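Local structure of cycloalternan-forming enzyme (Listeria monocytogenes serovar 1/2a, 5F7U) at residues P361-G366 with N578-S583; F365-S370 with P656-H661; P393-V398 with N818-Y823. The protein is a multidomain enzyme of glycoside hydrolase family 31, built around a TIM-barrel domain with beta-rich domains on both sides of it in sequence. The protein carries 1 engineered substitution. All blocks are in the same frame, centred on the assembly; numbering follows the deposited sequence.

Overall arrangement
The contacts cluster: the centres of contacts 1 and 2 lie about 12 Å apart, those of 1 and 3 about 10 Å, and those of 2 and 3 about 11 Å. Along the chain the order is 361-366, 365-370, 393-398, 578-583, 656-661 and 818-823, so contact 3 alternates with both others. Contact 2 closes the eight-stranded parallel barrel by pairing first strand 367-369 with last strand 657-660. Contact 1 shares F365 and G366 with it and joins the approaches to strands 367-369 and 584-585. Contact 3 adds the lead-in to strand 396-399, the next neighbour of 367-369, and ties the N-terminal end of the barrel to a loop of the downstream beta region.

Contact 1: P361-G366 with N578-S583; sequences PKWAFG and NPEAVS
W363 shares the packing of this contact with P361, E580 and V582 but makes its one direct hydrogen bond. The first torsion puts CG in the crowded position between the backbone N and the carbonyl carbon (chi1 76°), which sends the ring across to 578-583. CD1 then passes E580 OE1 at 3.9 Å. Next along the edge, NE1 donates to E580 O at 2.9 Å; the oxygen lies almost in the indole plane, the donor lies in the carbonyl plane, and the N-H...O angle is 152°, so both flat groups are used in-plane. Beyond it, CZ2 meets V582 CG2 at 3.4 Å, the valine and the ring reaching toward each other tip to tip, and CH2 lies beside V582 CB. The same ring also packs against W368. These segments are the lead-ins to strands 367-369 and 584-585, the first and fifth in order of the eight-stranded TIM barrel, so the indole links the loops entering two non-adjacent strands, at the N-terminal end of the barrel. V582 CG2 is shared: P361 CD approaches it at 3.7 Å, and A364 CB lies at 4.1 Å. P361 also slides past E580, whose chain bends at chi2 (-104°) so that OE2 comes to 3.3 Å from P361 CB. On the exposed flank a water accepts from W363 N and donates a weak bond to E580 OE1. The turn that presents E580 O is a type I turn from N578 to A581, with N578 OD1 accepting from E580 N in an Asx turn at 3.1 Å.

Contact 2: F365-S370 with P656-H661; sequences FGLWMS and PIMQFH. With GLC (alpha-D-glucopyranose), chain F.
Strands 367-369 and 657-660 run parallel, their axes 25° apart and 4.7 Å at closest approach. They are the first and last strands of the TIM barrel, and their pairing shuts the cylinder. M658 O accepts from W368 N at 2.9 Å within its carbonyl plane, and F660 N returns a bond to W368 O at 3.1 Å, nearly along the C=O axis. Ahead of this pair a water, not a direct bond, joins G366 O to M658 N. On one face of the sheet F660, with CG in the crowded position (chi1 68°), lies alongside M369, whose CA sits over the ring face in a CH-pi contact, 4.0 Å from the centroid; M369 SD approaches obliquely. L367 CD1 crosses M658 CG on that face at 3.8 Å. The other face carries W368 CB, 3.6 Å from Q659 CG. Q659 NE2 is held by D631 and W630, while a water links Q659 OE1 to S370 OG. At the C-terminal end lies the glycan pocket: H661 ND1 makes a weak, bent bond to S370 OG, and from the far side of the ring H661 NE2 donates to GLC O4 at 2.9 Å.

Contact 3: P393-V398 with N818-Y823; sequences PATGFV and NDLKSY. With MG (magnesium ion), chain I; MG (magnesium ion), chain K.
Packing is tight only where N818 meets the chain just ahead of strand 396-399. N818 CG occupies the crowded position between the backbone N and the carbonyl carbon (chi1 65°), which turns the NH2 end of the amide toward A394 O. N818 ND2 donates to A394 O at 2.8 Å; the acceptor lies almost in the amide plane, whereas the donor stands 31° above the carbonyl plane, so the bond is well aimed from the asparagine alone. The same ND2 also bonds to A449 O. N818 CB sits 3.3 Å from P393 O, and it lies 3.8 Å from P393 CB. T395 CG2 slides past N818 CB in the opposite direction at 3.9 Å, while T395 OG1 is occupied by W363 O. These contacts join the lead-in to the second strand of the TIM barrel to a loop of the downstream beta region, between strands 801-806 and 825-830.

Past N818 the contact loosens. L820 CD1 comes only to 4.5 Å from T395 CG2, and the loop then leaves the barrel segment through a type I turn from D819 to S822. D819 OD1 accepts from K821 N, an Asx turn at the start of that turn. One magnesium ion is bound by D819 O at 2.2 Å and by three waters, two of which donate to S822 O; a second is bound by Y823 O, D824 O and waters. Both ions thus take neutral backbone carbonyls and probably steady the loop without touching the barrel segment; the one direct hydrogen bond between the segments comes from N818 ND2.

Contact 1: P361-G366 with N578-S583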
loop_
_atom_site.group_PDB
_atom_site.type_symbol
_atom_site.label_atom_id
_atom_site.label_comp_id
_atom_site.label_asym_id
_atom_site.label_seq_id
_atom_site.Cartn_x
_atom_site.Cartn_y
_atom_site.Cartn_z
ATOM N N PRO A 361 3.488 -12.860 -11.399
ATOM C CA PRO A 361 2.535 -13.808 -11.991
ATOM C C PRO A 361 1.188 -13.805 -11.308
ATOM O O PRO A 361 1.079 -13.415 -10.138
ATOM C CB PRO A 361 3.201 -15.180 -11.844
ATOM C CG PRO A 361 4.425 -14.984 -11.070
ATOM C CD PRO A 361 4.696 -13.529 -10.871
ATOM N N LYS A 362 0.164 -14.232 -12.050
ATOM C CA LYS A 362 -1.192 -14.258 -11.521
ATOM C C LYS A 362 -1.346 -15.034 -10.223
ATOM O O LYS A 362 -2.159 -14.670 -9.374
ATOM C CB LYS A 362 -2.152 -14.804 -12.572
ATOM C CG LYS A 362 -3.613 -14.574 -12.200
ATOM C CD LYS A 362 -4.439 -14.504 -13.474
ATOM C CE LYS A 362 -5.196 -15.749 -13.752
ATOM N NZ LYS A 362 -5.866 -15.421 -15.077
ATOM N N TRP A 363 -0.560 -16.093 -10.045
ATOM C CA TRP A 363 -0.659 -16.869 -8.804
ATOM C C TRP A 363 -0.411 -16.075 -7.532
ATOM O O TRP A 363 -0.960 -16.402 -6.487
ATOM C CB TRP A 363 0.220 -18.127 -8.831
ATOM C CG TRP A 363 1.713 -17.942 -8.627
ATOM C CD1 TRP A 363 2.676 -17.899 -9.609
ATOM C CD2 TRP A 363 2.410 -17.826 -7.372
ATOM N NE1 TRP A 363 3.918 -17.749 -9.041
ATOM C CE2 TRP A 363 3.793 -17.717 -7.673
ATOM C CE3 TRP A 363 2.005 -17.821 -6.026
ATOM C CZ2 TRP A 363 4.776 -17.592 -6.672
ATOM C CZ3 TRP A 363 2.984 -17.691 -5.021
ATOM C CH2 TRP A 363 4.361 -17.578 -5.360
ATOM N N ALA A 364 0.380 -15.011 -7.636
ATOM C CA ALA A 364 0.618 -14.151 -6.488
ATOM C C ALA A 364 -0.664 -13.471 -5.976
ATOM O O ALA A 364 -0.706 -13.042 -4.821
ATOM C CB ALA A 364 1.699 -13.126 -6.818
ATOM N N PHE A 365 -1.693 -13.412 -6.824
ATOM C CA PHE A 365 -2.960 -12.717 -6.510
ATOM C C PHE A 365 -4.102 -13.607 -6.027
ATOM O O PHE A 365 -5.221 -13.124 -5.811
ATOM C CB PHE A 365 -3.335 -11.820 -7.694
ATOM C CG PHE A 365 -2.295 -10.777 -7.932
ATOM C CD1 PHE A 365 -2.273 -9.619 -7.151
ATOM C CD2 PHE A 365 -1.260 -11.007 -8.845
ATOM C CE1 PHE A 365 -1.251 -8.680 -7.292
ATOM C CE2 PHE A 365 -0.237 -10.080 -8.997
ATOM C CZ PHE A 365 -0.235 -8.907 -8.226
ATOM N N GLY A 366 -3.821 -14.901 -5.855
ATOM C CA GLY A 366 -4.758 -15.796 -5.181
ATOM C C GLY A 366 -4.447 -15.877 -3.689
ATOM O O GLY A 366 -3.578 -15.137 -3.173
ATOM N N ASN A 578 13.810 -19.076 -11.908
ATOM C CA ASN A 578 12.400 -19.390 -12.061
ATOM C C ASN A 578 11.651 -18.090 -12.368
ATOM O O ASN A 578 11.366 -17.326 -11.445
ATOM C CB ASN A 578 11.879 -20.031 -10.761
ATOM C CG ASN A 578 10.378 -20.330 -10.793
ATOM O OD1 ASN A 578 9.680 -20.053 -11.768
ATOM N ND2 ASN A 578 9.881 -20.901 -9.699
ATOM N N PRO A 579 11.332 -17.844 -13.664
ATOM C CA PRO A 579 10.692 -16.580 -14.043
ATOM C C PRO A 579 9.371 -16.274 -13.303
ATOM O O PRO A 579 8.948 -15.111 -13.275
ATOM C CB PRO A 579 10.445 -16.748 -15.541
ATOM C CG PRO A 579 11.468 -17.719 -16.004
ATOM C CD PRO A 579 11.708 -18.657 -14.846
ATOM N N GLU A 580 8.749 -17.293 -12.706
ATOM C CA GLU A 580 7.485 -17.155 -11.968
ATOM C C GLU A 580 7.678 -17.009 -10.455
ATOM O O GLU A 580 6.701 -17.092 -9.698
ATOM C CB GLU A 580 6.579 -18.361 -12.233
ATOM C CG GLU A 580 6.047 -18.476 -13.648
ATOM C CD GLU A 580 4.592 -18.053 -13.736
ATOM O OE1 GLU A 580 3.696 -18.793 -13.220
ATOM O OE2 GLU A 580 4.342 -16.970 -14.320
ATOM N N ALA A 581 8.922 -16.802 -10.020
ATOM C CA ALA A 581 9.235 -16.679 -8.586
ATOM C C ALA A 581 8.796 -15.331 -8.041
ATOM O O ALA A 581 8.894 -14.312 -8.722
ATOM C CB ALA A 581 10.721 -16.879 -8.340
ATOM N N VAL A 582 8.303 -15.333 -6.808
ATOM C CA VAL A 582 7.778 -14.120 -6.171
ATOM C C VAL A 582 8.448 -13.957 -4.806
ATOM O O VAL A 582 8.589 -14.944 -4.082
ATOM C CB VAL A 582 6.255 -14.278 -5.966
ATOM C CG1 VAL A 582 5.663 -13.149 -5.125
ATOM C CG2 VAL A 582 5.561 -14.330 -7.321
ATOM N N SER A 583 8.837 -12.726 -4.448
ATOM C CA SER A 583 9.264 -12.411 -3.073
ATOM C C SER A 583 8.130 -11.846 -2.218
ATOM O O SER A 583 7.211 -11.205 -2.744
ATOM C CB SER A 583 10.400 -11.397 -3.097
ATOM O OG SER A 583 11.564 -11.973 -3.679
HETATM O O HOH W 1 0.513 -17.661 -12.679
#

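Contact 2: F365-S370 with P656-H661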
loop_
_atom_site.group_PDB
_atom_site.type_symbol
_atom_site.label_atom_id
_atom_site.label_comp_id
_atom_site.label_asym_id
_atom_site.label_seq_id
_atom_site.Cartn_x
_atom_site.Cartn_y
_atom_site.Cartn_z
ATOM N N PHE A 365 -1.693 -13.412 -6.824
ATOM C CA PHE A 365 -2.960 -12.717 -6.510
ATOM C C PHE A 365 -4.102 -13.607 -6.027
ATOM O O PHE A 365 -5.221 -13.124 -5.811
ATOM C CB PHE A 365 -3.335 -11.820 -7.694
ATOM C CG PHE A 365 -2.295 -10.777 -7.932
ATOM C CD1 PHE A 365 -2.273 -9.619 -7.151
ATOM C CD2 PHE A 365 -1.260 -11.007 -8.845
ATOM C CE1 PHE A 365 -1.251 -8.680 -7.292
ATOM C CE2 PHE A 365 -0.237 -10.080 -8.997
ATOM C CZ PHE A 365 -0.235 -8.907 -8.226
ATOM N N GLY A 366 -3.821 -14.901 -5.855
ATOM C CA GLY A 366 -4.758 -15.796 -5.181
ATOM C C GLY A 366 -4.447 -15.877 -3.689
ATOM O O GLY A 366 -3.578 -15.137 -3.173
ATOM N N LEU A 367 -5.110 -16.788 -2.981
ATOM C CA LEU A 367 -4.890 -16.864 -1.539
ATOM C C LEU A 367 -3.531 -17.504 -1.215
ATOM O O LEU A 367 -3.192 -18.544 -1.787
ATOM C CB LEU A 367 -5.989 -17.682 -0.858
ATOM C CG LEU A 367 -5.843 -18.013 0.641
ATOM C CD1 LEU A 367 -5.872 -16.733 1.482
ATOM C CD2 LEU A 367 -6.970 -18.971 1.042
ATOM N N TRP A 368 -2.802 -16.875 -0.287
ATOM C CA TRP A 368 -1.592 -17.447 0.292
ATOM C C TRP A 368 -1.881 -18.072 1.640
ATOM O O TRP A 368 -2.475 -17.420 2.491
ATOM C CB TRP A 368 -0.540 -16.374 0.527
ATOM C CG TRP A 368 0.033 -15.752 -0.694
ATOM C CD1 TRP A 368 -0.619 -14.963 -1.601
ATOM C CD2 TRP A 368 1.402 -15.815 -1.110
ATOM N NE1 TRP A 368 0.276 -14.539 -2.582
ATOM C CE2 TRP A 368 1.514 -15.062 -2.305
ATOM C CE3 TRP A 368 2.542 -16.461 -0.603
ATOM C CZ2 TRP A 368 2.724 -14.910 -2.994
ATOM C CZ3 TRP A 368 3.770 -16.318 -1.317
ATOM C CH2 TRP A 368 3.836 -15.537 -2.490
ATOM N N MET A 369 -1.439 -19.323 1.830
ATOM C CA MET A 369 -1.572 -20.028 3.131
ATOM C C MET A 369 -0.236 -20.100 3.837
ATOM O O MET A 369 0.773 -20.457 3.234
ATOM C CB MET A 369 -2.061 -21.462 2.911
ATOM C CG MET A 369 -3.276 -21.527 1.999
ATOM S SD MET A 369 -4.226 -23.048 2.211
ATOM C CE MET A 369 -2.958 -24.289 1.934
ATOM N N SER A 370 -0.235 -19.815 5.132
ATOM C CA SER A 370 1.017 -19.763 5.889
ATOM C C SER A 370 0.698 -20.067 7.349
ATOM O O SER A 370 -0.394 -19.744 7.807
ATOM C CB SER A 370 1.648 -18.373 5.758
ATOM O OG SER A 370 2.831 -18.254 6.546
ATOM N N PRO A 656 -4.960 -6.042 -2.191
ATOM C CA PRO A 656 -4.066 -6.432 -3.300
ATOM C C PRO A 656 -3.555 -7.874 -3.187
ATOM O O PRO A 656 -3.587 -8.601 -4.179
ATOM C CB PRO A 656 -2.909 -5.424 -3.185
ATOM C CG PRO A 656 -3.557 -4.211 -2.571
ATOM C CD PRO A 656 -4.500 -4.793 -1.541
ATOM N N ILE A 657 -3.147 -8.284 -1.985
ATOM C CA ILE A 657 -2.636 -9.640 -1.730
ATOM C C ILE A 657 -3.367 -10.211 -0.515
ATOM O O ILE A 657 -3.415 -9.574 0.551
ATOM C CB ILE A 657 -1.101 -9.658 -1.464
ATOM C CG1 ILE A 657 -0.277 -8.984 -2.589
ATOM C CG2 ILE A 657 -0.600 -11.077 -1.143
ATOM C CD1 ILE A 657 -0.288 -9.700 -3.942
ATOM N N MET A 658 -3.926 -11.404 -0.677
ATOM C CA MET A 658 -4.717 -12.074 0.364
ATOM C C MET A 658 -3.883 -13.202 0.972
ATOM O O MET A 658 -3.406 -14.084 0.246
ATOM C CB MET A 658 -6.004 -12.652 -0.244
ATOM C CG MET A 658 -6.982 -13.191 0.793
ATOM S SD MET A 658 -8.359 -14.038 0.002
ATOM C CE MET A 658 -9.350 -14.293 1.472
ATOM N N GLN A 659 -3.687 -13.164 2.302
ATOM C CA GLN A 659 -2.750 -14.105 2.960
ATOM C C GLN A 659 -3.132 -14.292 4.427
ATOM O O GLN A 659 -3.322 -13.295 5.136
ATOM C CB GLN A 659 -1.307 -13.546 2.887
ATOM C CG GLN A 659 -0.192 -14.430 3.486
ATOM C CD GLN A 659 0.439 -13.909 4.774
ATOM O OE1 GLN A 659 1.482 -14.428 5.196
ATOM N NE2 GLN A 659 -0.165 -12.898 5.411
ATOM N N PHE A 660 -3.255 -15.542 4.875
ATOM C CA PHE A 660 -3.363 -15.823 6.335
ATOM C C PHE A 660 -2.055 -16.362 6.865
ATOM O O PHE A 660 -1.274 -16.976 6.117
ATOM C CB PHE A 660 -4.591 -16.713 6.725
ATOM C CG PHE A 660 -4.528 -18.150 6.235
ATOM C CD1 PHE A 660 -3.717 -19.103 6.883
ATOM C CD2 PHE A 660 -5.328 -18.575 5.152
ATOM C CE1 PHE A 660 -3.683 -20.430 6.446
ATOM C CE2 PHE A 660 -5.288 -19.903 4.703
ATOM C CZ PHE A 660 -4.474 -20.837 5.363
ATOM N N HIS A 661 -1.821 -16.142 8.158
ATOM C CA HIS A 661 -0.528 -16.458 8.768
ATOM C C HIS A 661 -0.696 -16.516 10.288
ATOM O O HIS A 661 -1.664 -15.949 10.852
ATOM C CB HIS A 661 0.520 -15.389 8.349
ATOM C CG HIS A 661 1.896 -15.634 8.888
ATOM N ND1 HIS A 661 2.526 -16.860 8.807
ATOM C CD2 HIS A 661 2.752 -14.810 9.546
ATOM C CE1 HIS A 661 3.717 -16.780 9.388
ATOM N NE2 HIS A 661 3.884 -15.544 9.837
HETATM C C1 GLC F . 9.060 -12.439 11.844
HETATM C C2 GLC F . 7.925 -12.251 10.814
HETATM C C3 GLC F . 6.766 -13.249 11.004
HETATM C C4 GLC F . 7.303 -14.689 11.054
HETATM C C5 GLC F . 8.538 -14.798 11.960
HETATM C C6 GLC F . 9.204 -16.164 11.918
HETATM O O2 GLC F . 7.520 -10.879 10.763
HETATM O O3 GLC F . 5.808 -13.152 9.934
HETATM O O4 GLC F . 6.279 -15.581 11.531
HETATM O O5 GLC F . 9.539 -13.792 11.704
HETATM O O6 GLC F . 10.208 -16.149 12.951
HETATM O O HOH W 2 -3.092 -12.490 -3.258
HETATM O O HOH W 3 3.694 -15.881 5.283
#

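Contact 3: P393-V398 with N818-Y823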
loop_
_atom_site.group_PDB
_atom_site.type_symbol
_atom_site.label_atom_id
_atom_site.label_comp_id
_atom_site.label_asym_id
_atom_site.label_seq_id
_atom_site.Cartn_x
_atom_site.Cartn_y
_atom_site.Cartn_z
ATOM N N PRO A 393 -9.358 -23.132 -2.884
ATOM C CA PRO A 393 -8.411 -23.184 -3.995
ATOM C C PRO A 393 -7.318 -22.097 -3.884
ATOM O O PRO A 393 -7.199 -21.207 -4.729
ATOM C CB PRO A 393 -9.322 -22.989 -5.202
ATOM C CG PRO A 393 -10.352 -22.028 -4.694
ATOM C CD PRO A 393 -10.635 -22.515 -3.303
ATOM N N ALA A 394 -6.490 -22.215 -2.855
ATOM C CA ALA A 394 -5.397 -21.286 -2.638
ATOM C C ALA A 394 -4.349 -21.449 -3.741
ATOM O O ALA A 394 -4.316 -22.482 -4.433
ATOM C CB ALA A 394 -4.772 -21.528 -1.260
ATOM N N THR A 395 -3.498 -20.431 -3.910
ATOM C CA THR A 395 -2.435 -20.491 -4.925
ATOM C C THR A 395 -1.030 -20.305 -4.368
ATOM O O THR A 395 -0.048 -20.606 -5.054
ATOM C CB THR A 395 -2.654 -19.467 -6.048
ATOM O OG1 THR A 395 -2.702 -18.153 -5.487
ATOM C CG2 THR A 395 -3.954 -19.776 -6.809
ATOM N N GLY A 396 -0.932 -19.787 -3.141
ATOM C CA GLY A 396 0.374 -19.540 -2.526
ATOM C C GLY A 396 0.530 -20.305 -1.228
ATOM O O GLY A 396 -0.439 -20.538 -0.516
ATOM N N PHE A 397 1.768 -20.695 -0.921
ATOM C CA PHE A 397 2.055 -21.532 0.241
ATOM C C PHE A 397 3.388 -21.069 0.816
ATOM O O PHE A 397 4.363 -20.871 0.075
ATOM C CB PHE A 397 2.123 -23.014 -0.164
ATOM C CG PHE A 397 2.031 -23.972 1.001
ATOM C CD1 PHE A 397 3.134 -24.232 1.814
ATOM C CD2 PHE A 397 0.839 -24.654 1.256
ATOM C CE1 PHE A 397 3.032 -25.108 2.897
ATOM C CE2 PHE A 397 0.730 -25.540 2.335
ATOM C CZ PHE A 397 1.826 -25.773 3.155
ATOM N N VAL A 398 3.435 -20.856 2.122
ATOM C CA VAL A 398 4.669 -20.360 2.728
ATOM C C VAL A 398 5.151 -21.378 3.749
ATOM O O VAL A 398 4.337 -21.897 4.514
ATOM C CB VAL A 398 4.465 -19.000 3.449
ATOM C CG1 VAL A 398 5.790 -18.492 4.043
ATOM C CG2 VAL A 398 3.855 -17.950 2.507
ATOM N N ASN A 818 -8.716 -22.967 -9.024
ATOM C CA ASN A 818 -7.463 -22.223 -9.111
ATOM C C ASN A 818 -6.626 -22.563 -10.342
ATOM O O ASN A 818 -5.419 -22.342 -10.340
ATOM C CB ASN A 818 -6.630 -22.368 -7.809
ATOM C CG ASN A 818 -6.153 -23.790 -7.554
ATOM O OD1 ASN A 818 -6.404 -24.712 -8.347
ATOM N ND2 ASN A 818 -5.463 -23.981 -6.439
ATOM N N ASP A 819 -7.249 -23.108 -11.395
ATOM C CA ASP A 819 -6.470 -23.428 -12.600
ATOM C C ASP A 819 -6.371 -22.143 -13.394
ATOM O O ASP A 819 -7.332 -21.729 -14.034
ATOM C CB ASP A 819 -7.074 -24.580 -13.443
ATOM C CG ASP A 819 -6.385 -24.755 -14.818
ATOM O OD1 ASP A 819 -5.236 -24.286 -15.025
ATOM O OD2 ASP A 819 -7.003 -25.401 -15.703
ATOM N N LEU A 820 -5.184 -21.547 -13.353
ATOM C CA LEU A 820 -4.940 -20.241 -13.950
ATOM C C LEU A 820 -4.609 -20.286 -15.445
ATOM O O LEU A 820 -4.282 -19.244 -16.024
ATOM C CB LEU A 820 -3.837 -19.512 -13.165
ATOM C CG LEU A 820 -3.987 -19.503 -11.635
ATOM C CD1 LEU A 820 -2.774 -18.823 -11.028
ATOM C CD2 LEU A 820 -5.266 -18.829 -11.171
ATOM N N LYS A 821 -4.715 -21.474 -16.052
ATOM C CA LYS A 821 -4.428 -21.667 -17.481
ATOM C C LYS A 821 -5.648 -21.464 -18.380
ATOM O O LYS A 821 -5.512 -21.458 -19.610
ATOM C CB LYS A 821 -3.827 -23.059 -17.747
ATOM C CG LYS A 821 -2.411 -23.264 -17.218
ATOM C CD LYS A 821 -1.742 -24.439 -17.931
ATOM C CE LYS A 821 -0.350 -24.750 -17.388
ATOM N NZ LYS A 821 0.605 -23.596 -17.479
ATOM N N SER A 822 -6.830 -21.341 -17.779
ATOM C CA SER A 822 -8.085 -21.178 -18.536
ATOM C C SER A 822 -9.144 -20.464 -17.711
ATOM O O SER A 822 -9.054 -20.418 -16.485
ATOM C CB SER A 822 -8.634 -22.542 -18.985
ATOM O OG SER A 822 -9.024 -23.314 -17.857
ATOM N N TYR A 823 -10.140 -19.902 -18.390
ATOM C CA TYR A 823 -11.326 -19.397 -17.712
ATOM C C TYR A 823 -12.402 -20.460 -17.755
ATOM O O TYR A 823 -12.399 -21.333 -18.642
ATOM C CB TYR A 823 -11.880 -18.136 -18.404
ATOM C CG TYR A 823 -10.858 -17.028 -18.614
ATOM C CD1 TYR A 823 -10.320 -16.323 -17.529
ATOM C CD2 TYR A 823 -10.425 -16.692 -19.900
ATOM C CE1 TYR A 823 -9.378 -15.314 -17.726
ATOM C CE2 TYR A 823 -9.491 -15.679 -20.104
ATOM C CZ TYR A 823 -8.973 -14.993 -19.014
ATOM O OH TYR A 823 -8.017 -14.008 -19.196
HETATM MG MG MG I . -9.075 -20.433 -13.863
HETATM MG MG MG K . -13.809 -21.650 -20.285
HETATM O O HOH W 4 -11.158 -21.049 -14.213
HETATM O O HOH W 5 -7.915 -18.376 -14.655
HETATM O O HOH W 6 -9.166 -19.658 -11.546
HETATM O O HOH W 7 -13.330 -19.981 -21.507
HETATM O O HOH W 8 -15.453 -21.989 -22.261
#